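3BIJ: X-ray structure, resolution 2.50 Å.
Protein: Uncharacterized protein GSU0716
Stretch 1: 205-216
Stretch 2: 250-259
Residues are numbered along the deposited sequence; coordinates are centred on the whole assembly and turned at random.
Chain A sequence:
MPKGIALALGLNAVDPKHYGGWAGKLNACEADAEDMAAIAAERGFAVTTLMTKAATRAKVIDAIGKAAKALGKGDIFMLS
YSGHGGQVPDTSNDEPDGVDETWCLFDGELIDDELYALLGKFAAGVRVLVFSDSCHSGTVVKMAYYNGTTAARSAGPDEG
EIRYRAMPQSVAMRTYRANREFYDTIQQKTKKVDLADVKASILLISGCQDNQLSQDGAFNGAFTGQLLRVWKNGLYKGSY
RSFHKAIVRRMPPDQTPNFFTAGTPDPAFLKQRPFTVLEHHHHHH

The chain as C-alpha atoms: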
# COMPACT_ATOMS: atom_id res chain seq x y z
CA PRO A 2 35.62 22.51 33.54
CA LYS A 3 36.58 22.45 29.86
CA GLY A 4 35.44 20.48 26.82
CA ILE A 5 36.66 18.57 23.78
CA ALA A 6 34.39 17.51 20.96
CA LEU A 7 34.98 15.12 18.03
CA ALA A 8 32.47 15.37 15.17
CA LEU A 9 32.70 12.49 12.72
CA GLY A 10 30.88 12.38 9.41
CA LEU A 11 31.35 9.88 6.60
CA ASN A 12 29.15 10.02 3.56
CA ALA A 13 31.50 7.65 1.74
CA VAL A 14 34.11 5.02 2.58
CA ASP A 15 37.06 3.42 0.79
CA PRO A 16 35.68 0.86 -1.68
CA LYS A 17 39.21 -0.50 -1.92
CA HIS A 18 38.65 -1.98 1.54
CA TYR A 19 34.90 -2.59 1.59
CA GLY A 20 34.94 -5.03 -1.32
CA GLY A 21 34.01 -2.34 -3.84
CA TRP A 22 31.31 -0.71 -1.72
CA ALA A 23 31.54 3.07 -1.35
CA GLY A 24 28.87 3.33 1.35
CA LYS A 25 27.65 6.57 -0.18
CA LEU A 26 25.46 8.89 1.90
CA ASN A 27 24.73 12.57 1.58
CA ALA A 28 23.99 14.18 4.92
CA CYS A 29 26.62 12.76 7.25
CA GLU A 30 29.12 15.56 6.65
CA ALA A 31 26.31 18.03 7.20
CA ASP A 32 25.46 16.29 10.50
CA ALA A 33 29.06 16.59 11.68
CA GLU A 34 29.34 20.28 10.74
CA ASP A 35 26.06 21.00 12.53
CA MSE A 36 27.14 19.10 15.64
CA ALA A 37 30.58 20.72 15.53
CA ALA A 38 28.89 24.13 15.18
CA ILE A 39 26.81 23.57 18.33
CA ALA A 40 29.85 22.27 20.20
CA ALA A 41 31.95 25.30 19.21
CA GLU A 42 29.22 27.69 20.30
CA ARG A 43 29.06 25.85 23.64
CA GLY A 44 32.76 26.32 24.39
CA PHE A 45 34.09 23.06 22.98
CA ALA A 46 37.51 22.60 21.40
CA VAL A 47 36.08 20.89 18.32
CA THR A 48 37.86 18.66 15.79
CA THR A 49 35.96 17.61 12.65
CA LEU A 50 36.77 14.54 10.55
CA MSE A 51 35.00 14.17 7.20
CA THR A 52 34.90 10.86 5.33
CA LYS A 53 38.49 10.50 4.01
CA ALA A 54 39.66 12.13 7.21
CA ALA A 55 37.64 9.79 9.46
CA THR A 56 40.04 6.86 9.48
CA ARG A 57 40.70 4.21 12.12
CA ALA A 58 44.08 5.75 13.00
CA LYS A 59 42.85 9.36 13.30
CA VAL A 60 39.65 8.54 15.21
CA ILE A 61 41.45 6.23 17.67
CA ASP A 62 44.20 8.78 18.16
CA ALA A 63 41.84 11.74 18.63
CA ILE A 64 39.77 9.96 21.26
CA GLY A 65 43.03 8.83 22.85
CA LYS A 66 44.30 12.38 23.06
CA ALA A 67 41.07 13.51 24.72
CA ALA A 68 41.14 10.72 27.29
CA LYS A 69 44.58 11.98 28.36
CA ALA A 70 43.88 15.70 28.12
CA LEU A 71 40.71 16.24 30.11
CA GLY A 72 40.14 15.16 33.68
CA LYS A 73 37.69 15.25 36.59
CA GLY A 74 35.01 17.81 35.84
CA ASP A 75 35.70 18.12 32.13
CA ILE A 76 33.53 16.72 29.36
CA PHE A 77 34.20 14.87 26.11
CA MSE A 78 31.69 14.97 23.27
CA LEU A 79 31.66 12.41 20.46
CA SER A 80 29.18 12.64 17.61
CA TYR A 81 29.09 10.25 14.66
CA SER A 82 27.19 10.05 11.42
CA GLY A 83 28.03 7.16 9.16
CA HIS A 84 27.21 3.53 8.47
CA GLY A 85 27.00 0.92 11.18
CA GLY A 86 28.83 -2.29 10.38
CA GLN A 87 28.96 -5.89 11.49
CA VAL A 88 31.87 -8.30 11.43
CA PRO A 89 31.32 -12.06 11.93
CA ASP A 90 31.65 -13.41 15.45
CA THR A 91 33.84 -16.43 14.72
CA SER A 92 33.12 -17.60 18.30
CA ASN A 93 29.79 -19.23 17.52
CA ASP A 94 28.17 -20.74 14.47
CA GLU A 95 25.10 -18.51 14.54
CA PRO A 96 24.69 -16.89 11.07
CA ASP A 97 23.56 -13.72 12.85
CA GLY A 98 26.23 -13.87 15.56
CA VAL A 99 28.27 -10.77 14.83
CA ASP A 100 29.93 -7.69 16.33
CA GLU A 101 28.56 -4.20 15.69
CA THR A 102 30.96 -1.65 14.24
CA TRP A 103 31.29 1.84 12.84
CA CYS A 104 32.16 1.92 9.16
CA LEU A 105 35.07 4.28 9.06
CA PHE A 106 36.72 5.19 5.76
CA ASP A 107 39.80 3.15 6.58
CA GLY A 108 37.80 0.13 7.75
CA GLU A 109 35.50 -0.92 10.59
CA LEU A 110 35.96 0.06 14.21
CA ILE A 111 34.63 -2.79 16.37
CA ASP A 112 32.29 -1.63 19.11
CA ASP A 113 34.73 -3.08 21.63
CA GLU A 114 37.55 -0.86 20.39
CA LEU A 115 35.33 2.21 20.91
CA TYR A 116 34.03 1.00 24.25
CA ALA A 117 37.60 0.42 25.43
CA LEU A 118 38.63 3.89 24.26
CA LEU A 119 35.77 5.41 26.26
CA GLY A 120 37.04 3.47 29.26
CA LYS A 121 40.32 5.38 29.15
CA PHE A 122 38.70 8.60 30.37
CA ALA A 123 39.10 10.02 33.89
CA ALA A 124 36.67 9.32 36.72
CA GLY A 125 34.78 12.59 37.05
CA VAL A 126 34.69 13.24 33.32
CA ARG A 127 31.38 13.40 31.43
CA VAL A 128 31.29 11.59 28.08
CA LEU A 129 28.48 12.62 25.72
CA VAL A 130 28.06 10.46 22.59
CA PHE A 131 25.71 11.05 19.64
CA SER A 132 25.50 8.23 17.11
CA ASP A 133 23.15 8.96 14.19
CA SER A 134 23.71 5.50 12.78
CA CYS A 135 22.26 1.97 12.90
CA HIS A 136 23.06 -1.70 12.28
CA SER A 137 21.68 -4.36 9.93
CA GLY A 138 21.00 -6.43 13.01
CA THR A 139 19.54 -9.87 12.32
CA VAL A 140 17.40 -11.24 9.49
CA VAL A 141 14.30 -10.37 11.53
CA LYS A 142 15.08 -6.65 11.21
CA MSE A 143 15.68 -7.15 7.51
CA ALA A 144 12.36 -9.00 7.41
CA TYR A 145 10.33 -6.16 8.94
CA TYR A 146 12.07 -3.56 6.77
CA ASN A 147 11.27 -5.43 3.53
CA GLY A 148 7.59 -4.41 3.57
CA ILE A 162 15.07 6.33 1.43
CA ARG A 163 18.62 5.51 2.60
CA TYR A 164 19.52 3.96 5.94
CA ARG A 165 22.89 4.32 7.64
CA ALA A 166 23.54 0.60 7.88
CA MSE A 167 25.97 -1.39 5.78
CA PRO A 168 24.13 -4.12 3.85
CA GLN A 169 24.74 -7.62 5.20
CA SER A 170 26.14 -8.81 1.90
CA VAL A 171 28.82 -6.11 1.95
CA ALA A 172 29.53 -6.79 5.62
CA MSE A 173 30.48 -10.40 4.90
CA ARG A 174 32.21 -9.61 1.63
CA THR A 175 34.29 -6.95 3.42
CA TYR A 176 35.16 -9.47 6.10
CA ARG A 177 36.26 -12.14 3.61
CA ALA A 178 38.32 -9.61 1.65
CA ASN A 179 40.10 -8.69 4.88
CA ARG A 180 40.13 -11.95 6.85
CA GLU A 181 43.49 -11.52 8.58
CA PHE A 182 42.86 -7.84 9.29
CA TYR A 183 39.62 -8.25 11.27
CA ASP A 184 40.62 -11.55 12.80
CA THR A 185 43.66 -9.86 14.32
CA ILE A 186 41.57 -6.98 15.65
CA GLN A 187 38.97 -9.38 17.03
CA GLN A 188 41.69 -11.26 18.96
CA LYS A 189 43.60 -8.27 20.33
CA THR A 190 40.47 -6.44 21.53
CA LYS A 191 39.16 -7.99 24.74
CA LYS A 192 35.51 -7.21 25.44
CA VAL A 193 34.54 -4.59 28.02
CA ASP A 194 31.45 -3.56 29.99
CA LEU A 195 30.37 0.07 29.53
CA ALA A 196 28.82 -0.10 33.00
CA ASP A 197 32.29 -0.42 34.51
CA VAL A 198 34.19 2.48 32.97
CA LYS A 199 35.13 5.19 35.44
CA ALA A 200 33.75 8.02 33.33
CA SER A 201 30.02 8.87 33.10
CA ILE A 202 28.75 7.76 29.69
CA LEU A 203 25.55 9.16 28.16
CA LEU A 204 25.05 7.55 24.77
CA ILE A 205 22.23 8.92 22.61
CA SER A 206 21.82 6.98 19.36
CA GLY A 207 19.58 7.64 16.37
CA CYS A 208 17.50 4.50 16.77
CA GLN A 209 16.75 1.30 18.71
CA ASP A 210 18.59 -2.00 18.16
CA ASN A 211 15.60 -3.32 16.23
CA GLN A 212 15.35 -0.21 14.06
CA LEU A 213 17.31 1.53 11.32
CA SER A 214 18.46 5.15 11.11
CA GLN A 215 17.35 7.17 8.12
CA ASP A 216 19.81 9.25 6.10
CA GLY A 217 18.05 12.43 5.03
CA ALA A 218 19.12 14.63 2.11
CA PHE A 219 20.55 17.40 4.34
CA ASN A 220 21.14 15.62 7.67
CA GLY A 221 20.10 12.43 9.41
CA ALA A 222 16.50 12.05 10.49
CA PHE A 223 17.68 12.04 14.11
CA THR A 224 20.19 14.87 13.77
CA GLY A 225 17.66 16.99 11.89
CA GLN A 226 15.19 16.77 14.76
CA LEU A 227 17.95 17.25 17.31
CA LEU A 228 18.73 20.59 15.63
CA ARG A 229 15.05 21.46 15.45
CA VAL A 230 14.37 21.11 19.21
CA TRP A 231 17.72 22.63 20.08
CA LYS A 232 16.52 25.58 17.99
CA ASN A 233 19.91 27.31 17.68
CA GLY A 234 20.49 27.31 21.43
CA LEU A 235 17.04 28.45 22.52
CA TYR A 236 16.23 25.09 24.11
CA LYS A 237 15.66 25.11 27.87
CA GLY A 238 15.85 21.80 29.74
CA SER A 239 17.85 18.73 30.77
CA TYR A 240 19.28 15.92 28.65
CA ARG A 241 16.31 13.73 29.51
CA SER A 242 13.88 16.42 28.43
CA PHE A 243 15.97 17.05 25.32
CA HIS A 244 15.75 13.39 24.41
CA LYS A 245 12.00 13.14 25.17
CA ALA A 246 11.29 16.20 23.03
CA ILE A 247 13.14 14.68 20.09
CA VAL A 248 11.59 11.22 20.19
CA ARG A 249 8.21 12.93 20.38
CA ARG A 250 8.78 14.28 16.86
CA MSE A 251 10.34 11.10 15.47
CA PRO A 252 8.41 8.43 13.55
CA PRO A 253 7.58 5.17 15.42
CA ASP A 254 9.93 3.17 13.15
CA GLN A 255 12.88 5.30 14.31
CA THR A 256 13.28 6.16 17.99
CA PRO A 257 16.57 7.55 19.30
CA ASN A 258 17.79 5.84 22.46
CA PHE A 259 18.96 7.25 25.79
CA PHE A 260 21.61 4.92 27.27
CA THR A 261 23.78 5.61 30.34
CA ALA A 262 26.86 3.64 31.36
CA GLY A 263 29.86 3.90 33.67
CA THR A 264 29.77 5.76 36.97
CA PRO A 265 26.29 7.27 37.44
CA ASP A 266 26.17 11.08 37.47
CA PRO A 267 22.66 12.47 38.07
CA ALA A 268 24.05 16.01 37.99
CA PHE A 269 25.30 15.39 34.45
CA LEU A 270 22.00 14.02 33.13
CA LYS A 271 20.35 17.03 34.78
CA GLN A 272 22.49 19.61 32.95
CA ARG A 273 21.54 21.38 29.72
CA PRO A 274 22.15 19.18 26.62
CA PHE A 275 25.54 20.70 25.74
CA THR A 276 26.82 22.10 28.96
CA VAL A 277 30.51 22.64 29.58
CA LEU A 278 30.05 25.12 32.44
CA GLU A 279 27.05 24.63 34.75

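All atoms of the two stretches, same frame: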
# COMPACT_ATOMS: atom_id res chain seq x y z
N ILE A 205 23.51 8.65 23.25
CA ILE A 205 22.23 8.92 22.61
C ILE A 205 22.38 8.54 21.14
O ILE A 205 23.08 9.23 20.39
CB ILE A 205 21.84 10.42 22.70
CG1 ILE A 205 21.55 10.81 24.15
CG2 ILE A 205 20.63 10.70 21.83
CD1 ILE A 205 21.31 12.30 24.38
N SER A 206 21.75 7.45 20.74
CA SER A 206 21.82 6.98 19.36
C SER A 206 20.58 7.35 18.56
O SER A 206 19.52 7.67 19.12
CB SER A 206 22.01 5.47 19.34
OG SER A 206 20.94 4.83 20.01
N GLY A 207 20.69 7.29 17.23
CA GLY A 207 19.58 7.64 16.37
C GLY A 207 18.40 6.70 16.36
O GLY A 207 17.29 7.07 15.97
N CYS A 208 18.61 5.46 16.77
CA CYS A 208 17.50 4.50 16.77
C CYS A 208 17.72 3.34 17.74
O CYS A 208 18.76 3.23 18.38
CB CYS A 208 17.31 3.96 15.35
SG CYS A 208 18.67 2.92 14.75
N GLN A 209 16.71 2.47 17.84
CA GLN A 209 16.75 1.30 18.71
C GLN A 209 17.46 0.17 17.96
O GLN A 209 17.61 0.22 16.74
CB GLN A 209 15.33 0.83 19.07
CG GLN A 209 14.45 1.89 19.71
CD GLN A 209 14.95 2.35 21.06
OE1 GLN A 209 14.77 3.50 21.42
NE2 GLN A 209 15.57 1.44 21.81
N ASP A 210 17.88 -0.85 18.71
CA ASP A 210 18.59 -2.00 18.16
C ASP A 210 17.77 -2.79 17.13
O ASP A 210 18.32 -3.55 16.33
CB ASP A 210 19.02 -2.94 19.29
CG ASP A 210 20.03 -2.30 20.21
OD1 ASP A 210 20.37 -2.92 21.25
OD2 ASP A 210 20.48 -1.18 19.89
N ASN A 211 16.46 -2.63 17.17
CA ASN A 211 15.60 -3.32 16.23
C ASN A 211 15.14 -2.36 15.14
O ASN A 211 14.24 -2.68 14.37
CB ASN A 211 14.38 -3.92 16.92
CG ASN A 211 13.46 -2.86 17.50
OD1 ASN A 211 12.27 -3.11 17.70
ND2 ASN A 211 14.00 -1.68 17.78
N GLN A 212 15.74 -1.18 15.08
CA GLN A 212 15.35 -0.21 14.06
C GLN A 212 16.53 0.18 13.19
O GLN A 212 17.64 -0.31 13.38
CB GLN A 212 14.75 1.04 14.71
CG GLN A 212 13.51 0.77 15.54
CD GLN A 212 13.04 2.01 16.25
OE1 GLN A 212 13.85 2.73 16.83
NE2 GLN A 212 11.73 2.27 16.22
N LEU A 213 16.27 1.04 12.22
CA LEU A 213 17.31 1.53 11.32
C LEU A 213 17.24 3.04 11.34
O LEU A 213 16.17 3.60 11.56
CB LEU A 213 17.08 1.04 9.89
CG LEU A 213 17.37 -0.42 9.57
CD1 LEU A 213 17.18 -0.61 8.09
CD2 LEU A 213 18.80 -0.79 9.97
N SER A 214 18.38 3.69 11.11
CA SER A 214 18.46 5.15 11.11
C SER A 214 18.42 5.68 9.69
O SER A 214 19.22 5.29 8.85
CB SER A 214 19.73 5.63 11.81
OG SER A 214 19.62 5.47 13.20
N GLN A 215 17.51 6.61 9.45
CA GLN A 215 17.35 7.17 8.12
C GLN A 215 18.33 8.29 7.78
O GLN A 215 18.60 9.17 8.59
CB GLN A 215 15.92 7.64 7.95
CG GLN A 215 15.52 7.82 6.53
CD GLN A 215 14.02 7.96 6.37
OE1 GLN A 215 13.26 7.05 6.73
NE2 GLN A 215 13.59 9.11 5.83
N ASP A 216 18.88 8.24 6.57
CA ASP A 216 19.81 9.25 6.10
C ASP A 216 19.02 10.24 5.26
O ASP A 216 18.63 9.93 4.13
CB ASP A 216 20.89 8.62 5.24
CG ASP A 216 21.80 9.66 4.59
OD1 ASP A 216 22.04 9.58 3.37
OD2 ASP A 216 22.27 10.56 5.31
N ARG A 250 8.91 13.85 18.25
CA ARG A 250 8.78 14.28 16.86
C ARG A 250 9.13 13.21 15.84
O ARG A 250 8.72 13.28 14.68
CB ARG A 250 9.68 15.49 16.63
CG ARG A 250 9.47 16.60 17.66
CD ARG A 250 10.49 17.72 17.49
NE ARG A 250 10.35 18.40 16.20
CZ ARG A 250 9.37 19.24 15.90
NH1 ARG A 250 8.42 19.52 16.79
NH2 ARG A 250 9.34 19.80 14.70
N MSE A 251 9.88 12.21 16.29
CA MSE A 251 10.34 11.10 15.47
C MSE A 251 9.28 10.07 15.15
O MSE A 251 8.40 9.81 15.95
CB MSE A 251 11.49 10.41 16.18
CG MSE A 251 12.71 11.28 16.40
SE MSE A 251 13.64 11.66 14.73
CE MSE A 251 14.48 9.95 14.43
N PRO A 252 9.37 9.45 13.97
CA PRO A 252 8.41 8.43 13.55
C PRO A 252 8.60 7.16 14.40
O PRO A 252 9.71 6.87 14.87
CB PRO A 252 8.76 8.21 12.08
CG PRO A 252 10.24 8.47 12.03
CD PRO A 252 10.38 9.69 12.92
N PRO A 253 7.52 6.39 14.61
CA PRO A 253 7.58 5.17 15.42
C PRO A 253 8.58 4.10 14.97
O PRO A 253 8.97 3.26 15.77
CB PRO A 253 6.14 4.67 15.42
CG PRO A 253 5.62 5.15 14.09
CD PRO A 253 6.18 6.56 14.02
N ASP A 254 8.98 4.15 13.70
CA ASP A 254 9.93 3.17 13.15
C ASP A 254 11.38 3.61 13.38
O ASP A 254 12.33 2.89 13.01
CB ASP A 254 9.66 2.97 11.65
CG ASP A 254 10.12 4.13 10.81
OD1 ASP A 254 9.75 5.29 11.11
OD2 ASP A 254 10.86 3.89 9.83
N GLN A 255 11.56 4.78 13.98
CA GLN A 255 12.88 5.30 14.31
C GLN A 255 12.83 6.11 15.60
O GLN A 255 12.39 7.26 15.62
CB GLN A 255 13.45 6.20 13.20
CG GLN A 255 14.95 6.40 13.42
CD GLN A 255 15.65 7.27 12.39
OE1 GLN A 255 15.23 7.36 11.24
NE2 GLN A 255 16.74 7.89 12.79
N THR A 256 13.29 5.50 16.69
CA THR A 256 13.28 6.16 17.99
C THR A 256 14.68 6.23 18.57
O THR A 256 15.29 5.20 18.84
CB THR A 256 12.40 5.40 19.02
OG1 THR A 256 11.11 5.13 18.46
CG2 THR A 256 12.22 6.22 20.29
N PRO A 257 15.22 7.45 18.74
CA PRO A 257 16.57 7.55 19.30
C PRO A 257 16.56 7.02 20.73
O PRO A 257 15.55 7.13 21.43
CB PRO A 257 16.90 9.04 19.18
CG PRO A 257 15.56 9.71 19.09
CD PRO A 257 14.77 8.76 18.23
N ASN A 258 17.67 6.42 21.13
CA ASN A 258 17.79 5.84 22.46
C ASN A 258 18.64 6.66 23.44
O ASN A 258 19.59 7.34 23.05
CB ASN A 258 18.38 4.45 22.34
CG ASN A 258 18.06 3.58 23.52
OD1 ASN A 258 18.89 2.79 23.96
ND2 ASN A 258 16.84 3.71 24.05
N PHE A 259 18.28 6.55 24.71
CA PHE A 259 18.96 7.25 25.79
C PHE A 259 19.58 6.19 26.71
O PHE A 259 18.91 5.64 27.59
CB PHE A 259 17.93 8.11 26.53
CG PHE A 259 18.52 9.08 27.52
CD1 PHE A 259 18.87 8.66 28.80
CD2 PHE A 259 18.73 10.41 27.17
CE1 PHE A 259 19.41 9.56 29.71
CE2 PHE A 259 19.27 11.30 28.07
CZ PHE A 259 19.61 10.87 29.34
O HOH W 1 18.67 9.43 11.43

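Gln 255, Asn 258 and Gln 212 have the most surface covered in this contact. Two of them work through side-chain amides, and Asn 258 works mainly through its backbone.

Gln 255 has the largest covered area of all. Its CA-to-CB bond points sideways, but the chain is extended, with chi1 and chi2 both t, and its end comes nearer to the other stretch. There the amide meets two backbone groups. Gln 215 N donates to Gln 255 OE1 at 3.0 Å, with a nearly straight angle of 160°. Gln 255 NE2 donates to Gly 207 O at 3.3 Å; this bond is weak, although its angle of 163° is good. One side chain therefore ties together two points of the first stretch that are eight residues apart. A water adds a further link: it accepts from Gln 255 NE2 at 2.8 Å and donates to Gln 215 O at 2.9 Å. Gln 215 is thus held through both its N and its O. Cys 208 CB packs 3.9 Å from Gln 255 CG. Gly 207 lies close by, and a CB there would come within 2.9 Å of Ser 214 OG.

Asn 258 pairs with Ser 206 in a short antiparallel bridge. Ser 206 N donates to Asn 258 O at 3.2 Å, and Asn 258 N donates to Ser 206 O at 3.0 Å. The angles, 138° and 139°, are both well short of straight. The side chains of this pair share a face of the sheet, with Ser 206 OG 3.5 Å from Asn 258 CB. Asn 258 O also receives a CA-H...O contact from Ile 205 CA at 3.1 Å. The next pair, Ile 205 and Phe 259, has no backbone hydrogen bonds between its members. Their side chains lie on the other face and make an apolar contact, Ile 205 CG1 to Phe 259 CD2, at 4.2 Å.

The CA-to-CB bond of Gln 212 points toward the other stretch. Gln 212 ends the type I turn that begins at Gln 209, closed by Gln 212 N to Gln 209 O at 2.9 Å. Its OE1 accepts two backbone hydrogens: from Thr 256 N at 2.8 Å, and from Gln 209 N at 3.0 Å. The same oxygen therefore braces its own turn and fastens it to the second stretch. Gln 212 NE2 lies 3.0 Å from Pro 253 O, but the angle is too poor for a hydrogen bond; this amide nitrogen is bonded elsewhere in the structure. Beside this site, Cys 208 CA makes a CA-H...O contact with Thr 256 O at 3.1 Å.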